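Local coordinates for putative PTS system, cellobiose-specific IIA component (Streptococcus mutans, PDB 3L8R), which probably acts as the cellobiose-specific IIA component of a sugar phosphotransferase system, relaying a phosphoryl group during sugar uptake, at residues 25-30 with 90-95; 42-47 with 58-63. All coordinates share one frame; numbering follows the deposited sequence.

Contact 1 (25-30 with 90-95); sequences VAAFEI and EIIMVH
Ala27 meets Ile92 and Met93 in an entirely apolar contact. Its methyl points toward the facing helix: CB of Ala27 lies 4.0 Å from CG2 and 4.1 Å from CG1 of Ile92, touching both gamma carbons of the branched side chain. Seen from Ala27 CB, Met93 CE lies roughly at right angles to Ile92 CG2 and stops 4.2 Å from Ala27 CB. CG of Met93 stands anti to the backbone N (chi1 -174°), and bends at the next two torsions bring the thioether back toward Ala27. A looser touch extends the patch outward, where CZ of the exposed Phe28 ring reaches Ile92 CD1 at 4.4 Å, approaching obliquely.

No hydrogen bond joins the segments; the backbone bonds found here stay within each segment, for example Val94 N to Glu90 O at 3.1 Å, with Glu90 at the N-cap. The small Ala27 is consistent with the close backbones: its CA is 5.2 Å from the CA of Met93, and the local axes approach to 8.9 Å at 27°. Met93 also packs on Leu77 of helix 53-82, so the second helix joins in.

His95, two residues after Met93 and the predicted site of phosphorylation, packs on Gln74 of the second subunit. The contact thus joins the first and third helices, running the same way, of the three-helix bundle found in trimeric lactose/cellobiose IIA proteins, at the start of the helix carrying the probable active-site histidine.

Contact 2 (42-47 with 58-63); sequences HEAFDA and QKLQEA
Ala44 and Lys59 bring their CA atoms to 5.3 Å, the closest CA pair between two helical segments that run almost exactly antiparallel, at 175°, with axes 8.4 Å apart. This is the hairpin of the first two helices in the three-helix bundle, and segment 58-63 lies within a predicted coiled coil.

The methyl of Ala44 sits at this close spacing. Its CB points at the other helix and is met there by two side chains: Leu60 CG at 3.7 Å and Lys59 CB at 3.8 Å. Leu60, with CG anti to its carbonyl carbon (chi1 -68°), reaches across from the flank of its helix and also packs on Ala110 of helix 91-118, so this side of the contact faces the bundle interior.

On the outer side the chemistry becomes polar. Glu43 and Lys59 pass each other at a slant, their aliphatic parts touching where Glu43 CB comes to Lys59 CG. The lysine chain then kinks at its second and fourth torsions, bringing its ammonium near both carboxylates, at the corner of a triangle. The bridge to Glu43 is long and not a hydrogen bond; within helix 53-82, Lys59 NZ makes a salt bridge to Glu62 with weak hydrogen bonds to both its carboxylate oxygens. The ammonium probably moderates repulsion between the two acids, Glu43 OE1 being 5.2 Å from Glu62 OE1. Lys59 NZ stands 3.6 Å from Glu43 OE1 and 3.3 Å from Glu62 OE1.

How the contacts relate
Both contacts use helix 20-49, but toward opposite ends: their centres lie 24 Å apart, on opposite sides of the chain's centre, and their nearest atoms are about 10 Å apart. Contact 1 pairs that helix with helix 91-118 running the same way, whereas contact 2 pairs it antiparallel with helix 53-82 and is nested inside the loop that contact 1 closes. In each, an alanine methyl faces the partner helix. Contact 1 is the more buried and wholly apolar, beside the predicted active-site histidine; contact 2 is partly buried, adds a salt-bridge network on its outer side, and lies away from the annotated sites. Both reach the second subunit.

Contact 1 (25-30 with 90-95)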
ATOM      1  N   VAL A  25      -3.767   8.495  20.034  1.00 20.91           N
ATOM      2  CA  VAL A  25      -2.516   7.924  20.550  1.00 20.58           C
ATOM      3  C   VAL A  25      -2.116   6.734  19.687  1.00 20.30           C
ATOM      4  O   VAL A  25      -1.050   6.755  19.072  1.00 20.37           O
ATOM      5  CB  VAL A  25      -2.624   7.451  22.015  1.00 20.56           C
ATOM      6  CG1 VAL A  25      -1.234   7.016  22.548  1.00 20.31           C
ATOM      7  CG2 VAL A  25      -3.147   8.561  22.862  1.00 21.75           C
ATOM      8  N   ALA A  26      -3.009   5.731  19.624  1.00 19.78           N
ATOM      9  CA  ALA A  26      -2.917   4.569  18.722  1.00 18.59           C
ATOM     10  C   ALA A  26      -2.490   4.955  17.309  1.00 18.45           C
ATOM     11  O   ALA A  26      -1.598   4.358  16.760  1.00 17.59           O
ATOM     12  CB  ALA A  26      -4.243   3.830  18.681  1.00 18.40           C
ATOM     13  N   ALA A  27      -3.091   5.990  16.742  1.00 18.73           N
ATOM     14  CA  ALA A  27      -2.768   6.315  15.376  1.00 20.26           C
ATOM     15  C   ALA A  27      -1.347   6.834  15.288  1.00 21.35           C
ATOM     16  O   ALA A  27      -0.674   6.633  14.291  1.00 22.68           O
ATOM     17  CB  ALA A  27      -3.732   7.329  14.815  1.00 19.34           C
ATOM     18  N   PHE A  28      -0.888   7.506  16.328  1.00 22.29           N
ATOM     19  CA  PHE A  28       0.389   8.140  16.250  1.00 23.30           C
ATOM     20  C   PHE A  28       1.457   7.124  16.520  1.00 22.95           C
ATOM     21  O   PHE A  28       2.547   7.170  15.936  1.00 23.54           O
ATOM     22  CB  PHE A  28       0.457   9.398  17.150  1.00 24.51           C
ATOM     23  CG  PHE A  28       0.253  10.671  16.372  1.00 27.78           C
ATOM     24  CD1 PHE A  28       1.234  11.090  15.433  1.00 29.44           C
ATOM     25  CD2 PHE A  28      -0.935  11.417  16.511  1.00 32.35           C
ATOM     26  CE1 PHE A  28       1.044  12.236  14.657  1.00 32.95           C
ATOM     27  CE2 PHE A  28      -1.156  12.586  15.751  1.00 33.00           C
ATOM     28  CZ  PHE A  28      -0.155  13.003  14.817  1.00 35.19           C
ATOM     29  N   GLU A  29       1.112   6.169  17.367  1.00 22.34           N
ATOM     30  CA  GLU A  29       1.962   5.031  17.636  1.00 22.75           C
ATOM     31  C   GLU A  29       2.246   4.259  16.341  1.00 21.75           C
ATOM     32  O   GLU A  29       3.390   3.888  16.045  1.00 22.41           O
ATOM     33  CB  GLU A  29       1.243   4.121  18.631  1.00 23.82           C
ATOM     34  CG  GLU A  29       2.179   3.287  19.449  1.00 28.19           C
ATOM     35  CD  GLU A  29       1.479   2.357  20.400  1.00 33.48           C
ATOM     36  OE1 GLU A  29       0.240   2.451  20.561  1.00 36.27           O
ATOM     37  OE2 GLU A  29       2.187   1.520  20.992  1.00 37.21           O
ATOM     38  N   ILE A  30       1.201   4.042  15.556  1.00 20.39           N
ATOM     39  CA  ILE A  30       1.321   3.358  14.291  1.00 18.82           C
ATOM     40  C   ILE A  30       2.166   4.185  13.298  1.00 18.79           C
ATOM     41  O   ILE A  30       3.205   3.726  12.835  1.00 19.21           O
ATOM     42  CB  ILE A  30      -0.087   2.967  13.747  1.00 18.90           C
ATOM     43  CG1 ILE A  30      -0.740   1.906  14.671  1.00 16.90           C
ATOM     44  CG2 ILE A  30       0.013   2.490  12.287  1.00 16.91           C
ATOM     45  CD1 ILE A  30      -2.254   1.694  14.447  1.00 14.47           C
ATOM     46  N   GLU A  90     -10.938   8.143  11.908  1.00 23.23           N
ATOM     47  CA  GLU A  90     -10.644   9.466  11.496  1.00 22.72           C
ATOM     48  C   GLU A  90      -9.574   9.340  10.418  1.00 21.88           C
ATOM     49  O   GLU A  90      -8.809   8.353  10.424  1.00 22.38           O
ATOM     50  CB  GLU A  90     -10.091  10.223  12.707  1.00 23.20           C
ATOM     51  CG  GLU A  90     -10.965  10.133  13.934  1.00 24.11           C
ATOM     52  CD  GLU A  90     -12.186  11.081  13.901  1.00 28.07           C
ATOM     53  OE1 GLU A  90     -12.405  11.808  12.898  1.00 22.25           O
ATOM     54  OE2 GLU A  90     -12.938  11.085  14.917  1.00 32.25           O
ATOM     55  N   ILE A  91      -9.492  10.315   9.509  1.00 20.07           N
ATOM     56  CA  ILE A  91      -8.439  10.287   8.511  1.00 19.78           C
ATOM     57  C   ILE A  91      -7.079   9.894   9.078  1.00 18.59           C
ATOM     58  O   ILE A  91      -6.364   9.173   8.432  1.00 18.15           O
ATOM     59  CB  ILE A  91      -8.200  11.605   7.746  1.00 20.20           C
ATOM     60  CG1 ILE A  91      -8.282  12.838   8.656  1.00 22.34           C
ATOM     61  CG2 ILE A  91      -9.049  11.665   6.553  1.00 20.19           C
ATOM     62  CD1 ILE A  91      -9.729  13.293   8.978  1.00 29.52           C
ATOM     63  N   ILE A  92      -6.737  10.392  10.262  1.00 18.22           N
ATOM     64  CA  ILE A  92      -5.459  10.126  10.864  1.00 17.83           C
ATOM     65  C   ILE A  92      -5.271   8.622  11.007  1.00 17.85           C
ATOM     66  O   ILE A  92      -4.196   8.079  10.742  1.00 17.38           O
ATOM     67  CB  ILE A  92      -5.226  10.911  12.207  1.00 17.64           C
ATOM     68  CG1 ILE A  92      -3.768  10.806  12.602  1.00 18.48           C
ATOM     69  CG2 ILE A  92      -6.032  10.343  13.396  1.00 15.10           C
ATOM     70  CD1 ILE A  92      -2.784  11.509  11.648  1.00 21.10           C
ATOM     71  N   MET A  93      -6.336   7.940  11.382  1.00 18.01           N
ATOM     72  CA  MET A  93      -6.241   6.490  11.463  1.00 18.92           C
ATOM     73  C   MET A  93      -6.047   5.859  10.080  1.00 18.35           C
ATOM     74  O   MET A  93      -5.191   4.994   9.907  1.00 18.90           O
ATOM     75  CB  MET A  93      -7.464   5.886  12.142  1.00 19.11           C
ATOM     76  CG  MET A  93      -7.281   4.414  12.334  1.00 20.81           C
ATOM     77  SD  MET A  93      -6.114   4.042  13.681  1.00 24.87           S
ATOM     78  CE  MET A  93      -6.995   4.778  15.080  1.00 21.03           C
ATOM     79  N   VAL A  94      -6.856   6.273   9.105  1.00 17.23           N
ATOM     80  CA  VAL A  94      -6.706   5.781   7.751  1.00 15.76           C
ATOM     81  C   VAL A  94      -5.257   5.951   7.327  1.00 15.63           C
ATOM     82  O   VAL A  94      -4.652   5.060   6.670  1.00 16.09           O
ATOM     83  CB  VAL A  94      -7.608   6.509   6.774  1.00 16.29           C
ATOM     84  CG1 VAL A  94      -7.499   5.906   5.364  1.00 16.97           C
ATOM     85  CG2 VAL A  94      -9.060   6.478   7.262  1.00 13.98           C
ATOM     86  N   HIS A  95      -4.675   7.064   7.734  1.00 14.19           N
ATOM     87  CA  HIS A  95      -3.379   7.456   7.217  1.00 13.58           C
ATOM     88  C   HIS A  95      -2.351   6.586   7.849  1.00 13.91           C
ATOM     89  O   HIS A  95      -1.495   6.072   7.163  1.00 14.17           O
ATOM     90  CB  HIS A  95      -3.095   8.903   7.572  1.00 14.53           C
ATOM     91  CG  HIS A  95      -1.755   9.377   7.109  1.00 14.66           C
ATOM     92  ND1 HIS A  95      -1.365   9.312   5.791  1.00 14.52           N
ATOM     93  CD2 HIS A  95      -0.740   9.970   7.777  1.00 12.77           C
ATOM     94  CE1 HIS A  95      -0.143   9.805   5.672  1.00 15.49           C
ATOM     95  NE2 HIS A  95       0.262  10.208   6.866  1.00 14.55           N
TER

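Contact 2 (42-47 with 58-63)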
ATOM      1  N   HIS A  42      14.551   1.623   4.011  1.00 17.09           N
ATOM      2  CA  HIS A  42      15.332   2.393   3.046  1.00 18.16           C
ATOM      3  C   HIS A  42      16.831   2.299   3.311  1.00 18.68           C
ATOM      4  O   HIS A  42      17.602   2.133   2.398  1.00 19.10           O
ATOM      5  CB  HIS A  42      14.888   3.843   2.978  1.00 18.17           C
ATOM      6  CG  HIS A  42      13.713   4.049   2.092  1.00 17.08           C
ATOM      7  ND1 HIS A  42      13.806   3.969   0.718  1.00 16.60           N
ATOM      8  CD2 HIS A  42      12.411   4.299   2.377  1.00 14.34           C
ATOM      9  CE1 HIS A  42      12.609   4.176   0.189  1.00 17.90           C
ATOM     10  NE2 HIS A  42      11.745   4.379   1.176  1.00 16.54           N
ATOM     11  N   GLU A  43      17.230   2.324   4.567  1.00 20.30           N
ATOM     12  CA  GLU A  43      18.603   1.931   4.932  1.00 21.39           C
ATOM     13  C   GLU A  43      18.956   0.593   4.284  1.00 21.20           C
ATOM     14  O   GLU A  43      19.929   0.520   3.527  1.00 21.19           O
ATOM     15  CB  GLU A  43      18.804   1.899   6.449  1.00 21.33           C
ATOM     16  CG  GLU A  43      18.579   3.230   7.138  1.00 23.01           C
ATOM     17  CD  GLU A  43      19.198   3.272   8.522  1.00 27.45           C
ATOM     18  OE1 GLU A  43      18.515   3.057   9.535  1.00 25.01           O
ATOM     19  OE2 GLU A  43      20.415   3.524   8.590  1.00 35.37           O
ATOM     20  N   ALA A  44      18.132  -0.435   4.479  1.00 21.14           N
ATOM     21  CA  ALA A  44      18.439  -1.699   3.819  1.00 21.83           C
ATOM     22  C   ALA A  44      18.579  -1.508   2.307  1.00 23.21           C
ATOM     23  O   ALA A  44      19.464  -2.120   1.700  1.00 23.78           O
ATOM     24  CB  ALA A  44      17.441  -2.774   4.148  1.00 21.81           C
ATOM     25  N   PHE A  45      17.730  -0.675   1.678  1.00 23.44           N
ATOM     26  CA  PHE A  45      17.935  -0.410   0.258  1.00 22.88           C
ATOM     27  C   PHE A  45      19.256   0.316  -0.025  1.00 24.03           C
ATOM     28  O   PHE A  45      19.869   0.100  -1.061  1.00 24.28           O
ATOM     29  CB  PHE A  45      16.789   0.375  -0.349  1.00 21.70           C
ATOM     30  CG  PHE A  45      15.574  -0.456  -0.658  1.00 20.63           C
ATOM     31  CD1 PHE A  45      15.650  -1.583  -1.517  1.00 19.91           C
ATOM     32  CD2 PHE A  45      14.338  -0.120  -0.119  1.00 15.46           C
ATOM     33  CE1 PHE A  45      14.524  -2.340  -1.809  1.00 15.23           C
ATOM     34  CE2 PHE A  45      13.225  -0.870  -0.415  1.00 15.06           C
ATOM     35  CZ  PHE A  45      13.312  -1.984  -1.268  1.00 15.43           C
ATOM     36  N   ASP A  46      19.699   1.198   0.856  1.00 25.66           N
ATOM     37  CA  ASP A  46      20.937   1.914   0.565  1.00 27.43           C
ATOM     38  C   ASP A  46      22.097   0.904   0.677  1.00 28.27           C
ATOM     39  O   ASP A  46      23.047   0.945  -0.111  1.00 27.68           O
ATOM     40  CB  ASP A  46      21.176   3.103   1.503  1.00 27.73           C
ATOM     41  CG  ASP A  46      20.017   4.127   1.540  1.00 29.66           C
ATOM     42  OD1 ASP A  46      19.527   4.611   0.489  1.00 30.07           O
ATOM     43  OD2 ASP A  46      19.616   4.489   2.679  1.00 34.78           O
ATOM     44  N   ALA A  47      21.973  -0.019   1.638  1.00 29.27           N
ATOM     45  CA  ALA A  47      23.021  -1.000   1.954  1.00 30.74           C
ATOM     46  C   ALA A  47      23.097  -2.098   0.926  1.00 32.04           C
ATOM     47  O   ALA A  47      24.181  -2.638   0.699  1.00 32.74           O
ATOM     48  CB  ALA A  47      22.849  -1.600   3.373  1.00 30.35           C
ATOM     49  N   GLN A  58      20.248  -7.399   8.017  1.00 30.68           N
ATOM     50  CA  GLN A  58      20.108  -6.978   9.427  1.00 30.46           C
ATOM     51  C   GLN A  58      19.117  -5.848   9.562  1.00 29.45           C
ATOM     52  O   GLN A  58      18.258  -5.881  10.444  1.00 29.73           O
ATOM     53  CB  GLN A  58      21.461  -6.534  10.037  1.00 30.86           C
ATOM     54  CG  GLN A  58      22.347  -7.673  10.515  1.00 32.16           C
ATOM     55  CD  GLN A  58      23.818  -7.291  10.632  1.00 36.51           C
ATOM     56  OE1 GLN A  58      24.206  -6.144  10.321  1.00 38.06           O
ATOM     57  NE2 GLN A  58      24.661  -8.253  11.096  1.00 34.33           N
ATOM     58  N   LYS A  59      19.243  -4.849   8.697  1.00 27.90           N
ATOM     59  CA  LYS A  59      18.329  -3.722   8.697  1.00 27.23           C
ATOM     60  C   LYS A  59      16.891  -4.144   8.397  1.00 26.68           C
ATOM     61  O   LYS A  59      15.938  -3.659   9.045  1.00 25.90           O
ATOM     62  CB  LYS A  59      18.819  -2.663   7.718  1.00 28.17           C
ATOM     63  CG  LYS A  59      19.540  -1.435   8.362  1.00 30.32           C
ATOM     64  CD  LYS A  59      20.521  -1.772   9.517  1.00 31.68           C
ATOM     65  CE  LYS A  59      21.247  -0.513   9.976  1.00 31.94           C
ATOM     66  NZ  LYS A  59      20.437   0.334  10.898  1.00 30.90           N
ATOM     67  N   LEU A  60      16.721  -5.070   7.451  1.00 25.81           N
ATOM     68  CA  LEU A  60      15.388  -5.696   7.268  1.00 26.32           C
ATOM     69  C   LEU A  60      14.820  -6.349   8.519  1.00 26.50           C
ATOM     70  O   LEU A  60      13.624  -6.377   8.695  1.00 27.75           O
ATOM     71  CB  LEU A  60      15.320  -6.642   6.059  1.00 25.41           C
ATOM     72  CG  LEU A  60      15.450  -5.886   4.739  1.00 26.14           C
ATOM     73  CD1 LEU A  60      15.718  -6.790   3.545  1.00 25.77           C
ATOM     74  CD2 LEU A  60      14.214  -4.987   4.492  1.00 27.24           C
ATOM     75  N   GLN A  61      15.661  -6.844   9.404  1.00 27.49           N
ATOM     76  CA  GLN A  61      15.166  -7.403  10.667  1.00 28.94           C
ATOM     77  C   GLN A  61      14.846  -6.316  11.719  1.00 28.92           C
ATOM     78  O   GLN A  61      13.895  -6.452  12.521  1.00 29.27           O
ATOM     79  CB  GLN A  61      16.136  -8.463  11.236  1.00 29.38           C
ATOM     80  CG  GLN A  61      15.474  -9.345  12.278  1.00 34.90           C
ATOM     81  CD  GLN A  61      16.447 -10.127  13.186  1.00 42.56           C
ATOM     82  OE1 GLN A  61      16.006 -10.848  14.098  1.00 45.62           O
ATOM     83  NE2 GLN A  61      17.761  -9.990  12.945  1.00 44.18           N
ATOM     84  N   GLU A  62      15.631  -5.245  11.747  1.00 28.48           N
ATOM     85  CA  GLU A  62      15.303  -4.153  12.651  1.00 28.63           C
ATOM     86  C   GLU A  62      14.004  -3.524  12.251  1.00 27.61           C
ATOM     87  O   GLU A  62      13.202  -3.186  13.105  1.00 27.59           O
ATOM     88  CB  GLU A  62      16.298  -3.033  12.525  1.00 29.41           C
ATOM     89  CG  GLU A  62      17.467  -3.125  13.345  1.00 30.84           C
ATOM     90  CD  GLU A  62      18.459  -2.118  12.869  1.00 35.71           C
ATOM     91  OE1 GLU A  62      18.092  -0.893  12.816  1.00 36.10           O
ATOM     92  OE2 GLU A  62      19.587  -2.567  12.544  1.00 35.80           O
ATOM     93  N   ALA A  63      13.851  -3.294  10.948  1.00 26.93           N
ATOM     94  CA  ALA A  63      12.629  -2.711  10.399  1.00 26.33           C
ATOM     95  C   ALA A  63      11.476  -3.542  10.903  1.00 25.80           C
ATOM     96  O   ALA A  63      10.506  -3.018  11.436  1.00 25.97           O
ATOM     97  CB  ALA A  63      12.656  -2.690   8.846  1.00 25.53           C
TER